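Side-chain contacts in PatF (Prochloron didemni, PDB 4BG2), which is probably a prenyl transferase, or a close relative of one, from the pathway that makes patellamides and other cyanobactins: residues 20-25 and 50-55; 108-113 and 146-151. All blocks are in the same frame, centred on the assembly; numbering follows the deposited sequence.

How the interactions relate
Interaction 1 (20-25 with 50-55) and interaction 2 (108-113 with 146-151) lie on opposite sides of the chain's centre, their nearest atoms about 18 Å apart, and share no helix or strand. Interaction 1 is buried and joins an outer helix to a barrel strand; interaction 2 is partly buried and joins two outer helices. Each turns on a histidine ring with a carbon over one face. Deep in the fold, His22 meets a serine CH2, a backbone carbonyl and a sulfur. Nearer the surface, His110 lies against a leucine methyl and makes no hydrogen bond across its two segments; its NE2 bonds instead to Thr152, just beyond segment 146-151.

Interaction 1 (20-25 and 50-55); sequences RTHQEA and VESSCQ
His22 sends its CG out opposite its own backbone N (chi1 -177°), and so carries the imidazole off helix 3-25 onto the strand at Ser52. Ser52 turns OG back beside its own N, which leaves its CB as the closer atom over the ring. That CB lies 3.5 Å from His22 ND1, in a CH-pi contact over one face that is offset toward the rim. At the ring edge, near its plane, His22 NE2 gives a weak hydrogen bond to Ser53 O, 3.2 Å long and bent to 125°. The same NE2 also reaches Gly63 O weakly, while ND1 is bonded to Tyr300 OH; both ring nitrogens thus have partners in this buried place, which probably restrains the rotation of the imidazole, mainly through the Tyr300 bond. Cys54 SG comes obliquely to the ring, 3.7 Å from His22 CE1, and the rings of Phe26 and Tyr66 also meet the imidazole. Ser53 takes part through its backbone carbonyl; its CB leads away from the helix, and OG is bonded to Arg65 NE. The axes of helix segment 20-25 and strand segment 50-55 run nearly parallel, 15° apart and 9.6 Å at closest approach, a gap that the histidine bridges. Strand 48-57 pairs with strands 60-70 and 295-303 where the sheet closes. A helix laid on the outside of a closed antiparallel ten-stranded barrel is characteristic of the ABBA prenyl transferase fold.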
ATOM      1  N   ARG A  20      11.829 -11.391   6.024  1.00 31.81           N
ATOM      2  CA  ARG A  20      13.271 -11.721   5.917  1.00 34.20           C
ATOM      3  C   ARG A  20      13.673 -12.177   4.498  1.00 33.41           C
ATOM      4  O   ARG A  20      14.657 -11.713   3.950  1.00 31.58           O
ATOM      5  CB  ARG A  20      13.659 -12.787   6.925  1.00 36.28           C
ATOM      6  CG  ARG A  20      13.594 -12.318   8.378  1.00 39.62           C
ATOM      7  CD  ARG A  20      14.791 -11.456   8.766  1.00 43.00           C
ATOM      8  NE  ARG A  20      14.611 -10.804  10.071  1.00 45.16           N
ATOM      9  CZ  ARG A  20      14.708 -11.430  11.245  1.00 46.21           C
ATOM     10  NH1 ARG A  20      14.963 -12.735  11.305  1.00 48.81           N
ATOM     11  NH2 ARG A  20      14.534 -10.750  12.372  1.00 47.14           N
ATOM     12  N   THR A  21      12.880 -13.054   3.904  1.00 32.97           N
ATOM     13  CA  THR A  21      13.142 -13.515   2.540  1.00 34.53           C
ATOM     14  C   THR A  21      13.194 -12.365   1.543  1.00 33.91           C
ATOM     15  O   THR A  21      14.033 -12.343   0.655  1.00 33.30           O
ATOM     16  CB  THR A  21      12.097 -14.535   2.118  1.00 34.87           C
ATOM     17  OG1 THR A  21      12.125 -15.608   3.061  1.00 35.26           O
ATOM     18  CG2 THR A  21      12.383 -15.077   0.703  1.00 35.85           C
ATOM     19  N   HIS A  22      12.345 -11.366   1.740  1.00 33.02           N
ATOM     20  CA  HIS A  22      12.367 -10.180   0.890  1.00 32.61           C
ATOM     21  C   HIS A  22      13.664  -9.364   1.041  1.00 33.17           C
ATOM     22  O   HIS A  22      14.266  -8.924   0.034  1.00 30.02           O
ATOM     23  CB  HIS A  22      11.167  -9.313   1.228  1.00 31.47           C
ATOM     24  CG  HIS A  22      11.034  -8.096   0.379  1.00 31.32           C
ATOM     25  ND1 HIS A  22      10.489  -8.132  -0.886  1.00 31.86           N
ATOM     26  CD2 HIS A  22      11.361  -6.805   0.611  1.00 31.25           C
ATOM     27  CE1 HIS A  22      10.480  -6.913  -1.395  1.00 31.71           C
ATOM     28  NE2 HIS A  22      11.008  -6.089  -0.508  1.00 31.40           N
ATOM     29  N   GLN A  23      14.079  -9.141   2.293  1.00 32.64           N
ATOM     30  CA  GLN A  23      15.351  -8.470   2.561  1.00 34.29           C
ATOM     31  C   GLN A  23      16.514  -9.212   1.894  1.00 35.93           C
ATOM     32  O   GLN A  23      17.391  -8.578   1.305  1.00 36.60           O
ATOM     33  CB  GLN A  23      15.637  -8.396   4.065  1.00 35.76           C
ATOM     34  CG  GLN A  23      14.724  -7.442   4.813  1.00 36.49           C
ATOM     35  CD  GLN A  23      14.796  -7.624   6.324  1.00 39.83           C
ATOM     36  OE1 GLN A  23      15.833  -8.028   6.875  1.00 38.79           O
ATOM     37  NE2 GLN A  23      13.675  -7.343   7.007  1.00 39.63           N
ATOM     38  N   GLU A  24      16.530 -10.539   2.015  1.00 35.23           N
ATOM     39  CA  GLU A  24      17.615 -11.329   1.438  1.00 39.17           C
ATOM     40  C   GLU A  24      17.633 -11.165  -0.077  1.00 37.47           C
ATOM     41  O   GLU A  24      18.657 -10.859  -0.656  1.00 39.69           O
ATOM     42  CB  GLU A  24      17.459 -12.821   1.764  1.00 42.17           C
ATOM     43  CG  GLU A  24      17.510 -13.175   3.245  1.00 46.92           C
ATOM     44  CD  GLU A  24      17.397 -14.675   3.501  1.00 52.52           C
ATOM     45  OE1 GLU A  24      16.730 -15.390   2.705  1.00 54.24           O
ATOM     46  OE2 GLU A  24      17.993 -15.139   4.498  1.00 56.55           O
ATOM     47  N   ALA A  25      16.486 -11.372  -0.704  1.00 34.74           N
ATOM     48  CA  ALA A  25      16.374 -11.333  -2.162  1.00 36.09           C
ATOM     49  C   ALA A  25      16.777  -9.994  -2.801  1.00 37.16           C
ATOM     50  O   ALA A  25      17.351  -9.970  -3.884  1.00 39.47           O
ATOM     51  CB  ALA A  25      14.962 -11.697  -2.578  1.00 34.53           C
ATOM     52  N   VAL A  50       1.209 -10.036   4.353  1.00 26.41           N
ATOM     53  CA  VAL A  50       2.370  -9.181   4.259  1.00 26.24           C
ATOM     54  C   VAL A  50       2.534  -8.793   2.815  1.00 26.47           C
ATOM     55  O   VAL A  50       2.679  -9.674   1.946  1.00 28.40           O
ATOM     56  CB  VAL A  50       3.656  -9.880   4.733  1.00 25.87           C
ATOM     57  CG1 VAL A  50       4.854  -8.950   4.573  1.00 26.27           C
ATOM     58  CG2 VAL A  50       3.519 -10.367   6.167  1.00 27.34           C
ATOM     59  N   GLU A  51       2.450  -7.497   2.538  1.00 26.84           N
ATOM     60  CA  GLU A  51       2.593  -6.993   1.170  1.00 29.03           C
ATOM     61  C   GLU A  51       3.926  -6.308   1.065  1.00 27.06           C
ATOM     62  O   GLU A  51       4.090  -5.193   1.567  1.00 27.95           O
ATOM     63  CB  GLU A  51       1.481  -6.001   0.794  1.00 31.76           C
ATOM     64  CG  GLU A  51       1.441  -5.692  -0.710  1.00 35.32           C
ATOM     65  CD  GLU A  51       0.192  -4.914  -1.159  1.00 38.81           C
ATOM     66  OE1 GLU A  51      -0.338  -4.134  -0.356  1.00 41.36           O
ATOM     67  OE2 GLU A  51      -0.247  -5.049  -2.337  1.00 40.62           O
ATOM     68  N   SER A  52       4.888  -6.991   0.466  1.00 26.23           N
ATOM     69  CA  SER A  52       6.218  -6.445   0.261  1.00 25.99           C
ATOM     70  C   SER A  52       6.275  -5.767  -1.121  1.00 25.47           C
ATOM     71  O   SER A  52       5.541  -6.131  -2.028  1.00 26.37           O
ATOM     72  CB  SER A  52       7.274  -7.557   0.333  1.00 28.25           C
ATOM     73  OG  SER A  52       7.165  -8.346   1.512  1.00 27.94           O
ATOM     74  N   SER A  53       7.190  -4.836  -1.307  1.00 24.85           N
ATOM     75  CA  SER A  53       7.362  -4.236  -2.619  1.00 25.14           C
ATOM     76  C   SER A  53       8.779  -3.724  -2.857  1.00 25.76           C
ATOM     77  O   SER A  53       9.607  -3.622  -1.927  1.00 24.89           O
ATOM     78  CB  SER A  53       6.343  -3.122  -2.805  1.00 24.91           C
ATOM     79  OG  SER A  53       6.554  -2.078  -1.869  1.00 25.83           O
ATOM     80  N   CYS A  54       9.052  -3.438  -4.117  1.00 27.16           N
ATOM     81  CA  CYS A  54      10.289  -2.805  -4.543  1.00 29.06           C
ATOM     82  C   CYS A  54       9.948  -1.619  -5.393  1.00 28.25           C
ATOM     83  O   CYS A  54       9.200  -1.733  -6.374  1.00 28.77           O
ATOM     84  CB  CYS A  54      11.145  -3.766  -5.343  1.00 31.57           C
ATOM     85  SG  CYS A  54      11.686  -5.198  -4.393  1.00 34.89           S
ATOM     86  N   GLN A  55      10.447  -0.462  -5.001  1.00 29.69           N
ATOM     87  CA  GLN A  55      10.319   0.736  -5.836  1.00 31.54           C
ATOM     88  C   GLN A  55      11.531   0.771  -6.737  1.00 32.43           C
ATOM     89  O   GLN A  55      12.672   0.778  -6.260  1.00 31.62           O
ATOM     90  CB  GLN A  55      10.260   1.995  -4.995  1.00 35.07           C
ATOM     91  CG  GLN A  55      10.125   3.279  -5.791  1.00 41.86           C
ATOM     92  CD  GLN A  55       9.729   4.432  -4.894  1.00 48.18           C
ATOM     93  OE1 GLN A  55      10.543   4.937  -4.119  1.00 51.81           O
ATOM     94  NE2 GLN A  55       8.472   4.836  -4.973  1.00 50.18           N
TER

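Interaction 2 (108-113 and 146-151); sequences AAHVNS and TEELAR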
ATOM      1  N   ALA A 108      -9.139  10.031  15.015  1.00 31.75           N
ATOM      2  CA  ALA A 108     -10.049  10.656  15.968  1.00 34.64           C
ATOM      3  C   ALA A 108     -11.432  10.767  15.355  1.00 35.07           C
ATOM      4  O   ALA A 108     -12.410  10.370  15.966  1.00 39.65           O
ATOM      5  CB  ALA A 108      -9.542  12.037  16.376  1.00 35.40           C
ATOM      6  N   ALA A 109     -11.514  11.269  14.127  1.00 34.28           N
ATOM      7  CA  ALA A 109     -12.803  11.486  13.486  1.00 35.38           C
ATOM      8  C   ALA A 109     -13.601  10.209  13.281  1.00 34.85           C
ATOM      9  O   ALA A 109     -14.801  10.195  13.487  1.00 38.57           O
ATOM     10  CB  ALA A 109     -12.633  12.214  12.170  1.00 35.22           C
ATOM     11  N   HIS A 110     -12.943   9.113  12.948  1.00 34.44           N
ATOM     12  CA  HIS A 110     -13.680   7.938  12.494  1.00 33.33           C
ATOM     13  C   HIS A 110     -13.481   6.699  13.328  1.00 33.39           C
ATOM     14  O   HIS A 110     -13.824   5.603  12.892  1.00 33.31           O
ATOM     15  CB  HIS A 110     -13.402   7.734  11.004  1.00 32.77           C
ATOM     16  CG  HIS A 110     -13.870   8.886  10.176  1.00 32.57           C
ATOM     17  ND1 HIS A 110     -15.198   9.217  10.080  1.00 35.17           N
ATOM     18  CD2 HIS A 110     -13.201   9.819   9.460  1.00 32.68           C
ATOM     19  CE1 HIS A 110     -15.337  10.300   9.338  1.00 34.81           C
ATOM     20  NE2 HIS A 110     -14.142  10.679   8.938  1.00 33.65           N
ATOM     21  N   VAL A 111     -13.001   6.882  14.554  1.00 33.02           N
ATOM     22  CA  VAL A 111     -12.808   5.775  15.489  1.00 35.72           C
ATOM     23  C   VAL A 111     -14.053   4.918  15.691  1.00 37.30           C
ATOM     24  O   VAL A 111     -13.950   3.715  15.730  1.00 36.21           O
ATOM     25  CB  VAL A 111     -12.285   6.251  16.880  1.00 36.43           C
ATOM     26  CG1 VAL A 111     -13.294   7.139  17.594  1.00 38.68           C
ATOM     27  CG2 VAL A 111     -11.915   5.051  17.738  1.00 37.82           C
ATOM     28  N   ASN A 112     -15.225   5.536  15.814  1.00 41.23           N
ATOM     29  CA  ASN A 112     -16.469   4.785  15.969  1.00 43.39           C
ATOM     30  C   ASN A 112     -17.140   4.428  14.654  1.00 42.19           C
ATOM     31  O   ASN A 112     -18.270   3.967  14.665  1.00 41.71           O
ATOM     32  CB  ASN A 112     -17.461   5.584  16.808  1.00 47.73           C
ATOM     33  CG  ASN A 112     -16.947   5.852  18.202  1.00 51.49           C
ATOM     34  OD1 ASN A 112     -16.491   4.941  18.902  1.00 54.06           O
ATOM     35  ND2 ASN A 112     -17.009   7.117  18.616  1.00 53.82           N
ATOM     36  N   SER A 113     -16.475   4.645  13.518  1.00 41.69           N
ATOM     37  CA  SER A 113     -17.075   4.250  12.232  1.00 42.08           C
ATOM     38  C   SER A 113     -17.204   2.738  12.164  1.00 41.97           C
ATOM     39  O   SER A 113     -16.325   2.035  12.619  1.00 39.62           O
ATOM     40  CB  SER A 113     -16.246   4.715  11.049  1.00 40.15           C
ATOM     41  OG  SER A 113     -16.857   4.277   9.850  1.00 41.09           O
ATOM     42  N   THR A 146     -19.505   5.594   1.849  1.00 46.62           N
ATOM     43  CA  THR A 146     -18.385   6.033   2.657  1.00 44.42           C
ATOM     44  C   THR A 146     -17.911   7.431   2.289  1.00 43.53           C
ATOM     45  O   THR A 146     -16.756   7.790   2.531  1.00 40.13           O
ATOM     46  CB  THR A 146     -17.241   5.013   2.579  1.00 43.94           C
ATOM     47  OG1 THR A 146     -16.883   4.779   1.210  1.00 43.49           O
ATOM     48  CG2 THR A 146     -17.692   3.702   3.208  1.00 45.62           C
ATOM     49  N   GLU A 147     -18.836   8.236   1.768  1.00 45.28           N
ATOM     50  CA  GLU A 147     -18.587   9.650   1.495  1.00 46.31           C
ATOM     51  C   GLU A 147     -18.012  10.439   2.671  1.00 44.30           C
ATOM     52  O   GLU A 147     -17.108  11.252   2.454  1.00 41.79           O
ATOM     53  CB  GLU A 147     -19.845  10.359   0.994  1.00 51.04           C
ATOM     54  CG  GLU A 147     -19.970  10.310  -0.513  1.00 55.82           C
ATOM     55  CD  GLU A 147     -20.903  11.354  -1.075  1.00 59.39           C
ATOM     56  OE1 GLU A 147     -20.735  12.535  -0.732  1.00 61.26           O
ATOM     57  OE2 GLU A 147     -21.791  11.001  -1.876  1.00 65.65           O
ATOM     58  N   GLU A 148     -18.502  10.210   3.896  1.00 43.13           N
ATOM     59  CA  GLU A 148     -17.985  10.968   5.050  1.00 43.92           C
ATOM     60  C   GLU A 148     -16.502  10.681   5.359  1.00 39.15           C
ATOM     61  O   GLU A 148     -15.745  11.580   5.742  1.00 37.63           O
ATOM     62  CB  GLU A 148     -18.871  10.807   6.296  1.00 47.69           C
ATOM     63  CG  GLU A 148     -18.708   9.534   7.125  1.00 50.61           C
ATOM     64  CD  GLU A 148     -19.528   8.359   6.611  1.00 55.12           C
ATOM     65  OE1 GLU A 148     -19.469   8.070   5.384  1.00 59.88           O
ATOM     66  OE2 GLU A 148     -20.221   7.716   7.437  1.00 57.20           O
ATOM     67  N   LEU A 149     -16.072   9.435   5.163  1.00 37.58           N
ATOM     68  CA  LEU A 149     -14.658   9.081   5.327  1.00 33.38           C
ATOM     69  C   LEU A 149     -13.826   9.789   4.274  1.00 32.38           C
ATOM     70  O   LEU A 149     -12.785  10.369   4.575  1.00 32.10           O
ATOM     71  CB  LEU A 149     -14.447   7.567   5.195  1.00 33.79           C
ATOM     72  CG  LEU A 149     -15.219   6.657   6.144  1.00 35.94           C
ATOM     73  CD1 LEU A 149     -14.801   5.208   5.989  1.00 34.93           C
ATOM     74  CD2 LEU A 149     -15.012   7.119   7.574  1.00 37.95           C
ATOM     75  N   ALA A 150     -14.282   9.712   3.023  1.00 33.85           N
ATOM     76  CA  ALA A 150     -13.572  10.277   1.885  1.00 32.70           C
ATOM     77  C   ALA A 150     -13.504  11.786   1.984  1.00 33.70           C
ATOM     78  O   ALA A 150     -12.495  12.369   1.596  1.00 33.47           O
ATOM     79  CB  ALA A 150     -14.247   9.871   0.577  1.00 33.96           C
ATOM     80  N   ARG A 151     -14.555  12.425   2.512  1.00 36.57           N
ATOM     81  CA  ARG A 151     -14.525  13.887   2.754  1.00 38.83           C
ATOM     82  C   ARG A 151     -13.450  14.312   3.729  1.00 36.43           C
ATOM     83  O   ARG A 151     -12.684  15.230   3.462  1.00 36.56           O
ATOM     84  CB  ARG A 151     -15.847  14.409   3.305  1.00 44.22           C
ATOM     85  CG  ARG A 151     -16.860  14.691   2.223  1.00 49.97           C
ATOM     86  CD  ARG A 151     -18.057  15.458   2.744  1.00 54.63           C
ATOM     87  NE  ARG A 151     -18.827  15.880   1.578  1.00 60.09           N
ATOM     88  CZ  ARG A 151     -19.752  15.138   0.984  1.00 61.69           C
ATOM     89  NH1 ARG A 151     -20.086  13.949   1.483  1.00 62.25           N
ATOM     90  NH2 ARG A 151     -20.364  15.607  -0.099  1.00 63.96           N
TER
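The His110 ring is covered on both faces: Leu149 CD2 sits 3.2 Å above one, offset toward the rim, and Ala109 CB lies 3.6 Å from the plane on the opposite one. The methyl packs tightly, with Leu149 CD2 3.3 Å from His110 ND1 in a CH-pi contact. Glu148 O approaches the ring obliquely, too far from NE2 for a hydrogen bond; Thr152 OG1 bonds to both His110 NE2 and Glu148 O, linking them indirectly. Glu148 takes a chi1 of 80°, with CG between its N and carbonyl carbon, and a bend at chi2; its CG passes 4.1 Å from His110 CE1 while the carboxylate pairs with Lys115. Ser113, at the end of a type I turn begun by His110, places OG 4.1 Å from Leu149 CD2 and bonds to Lys115 N. With an alanine in place of His110, Thr152 would probably lose its ring partner and the Leu149 methyl the face it rests on. Leu149 also touches Ile116 and Ile140, so the contact joins helices 101-110 and 147-157 over the hairpin of strands 116-124 and 133-140, as in the helical outer layer of an ABBA-type barrel.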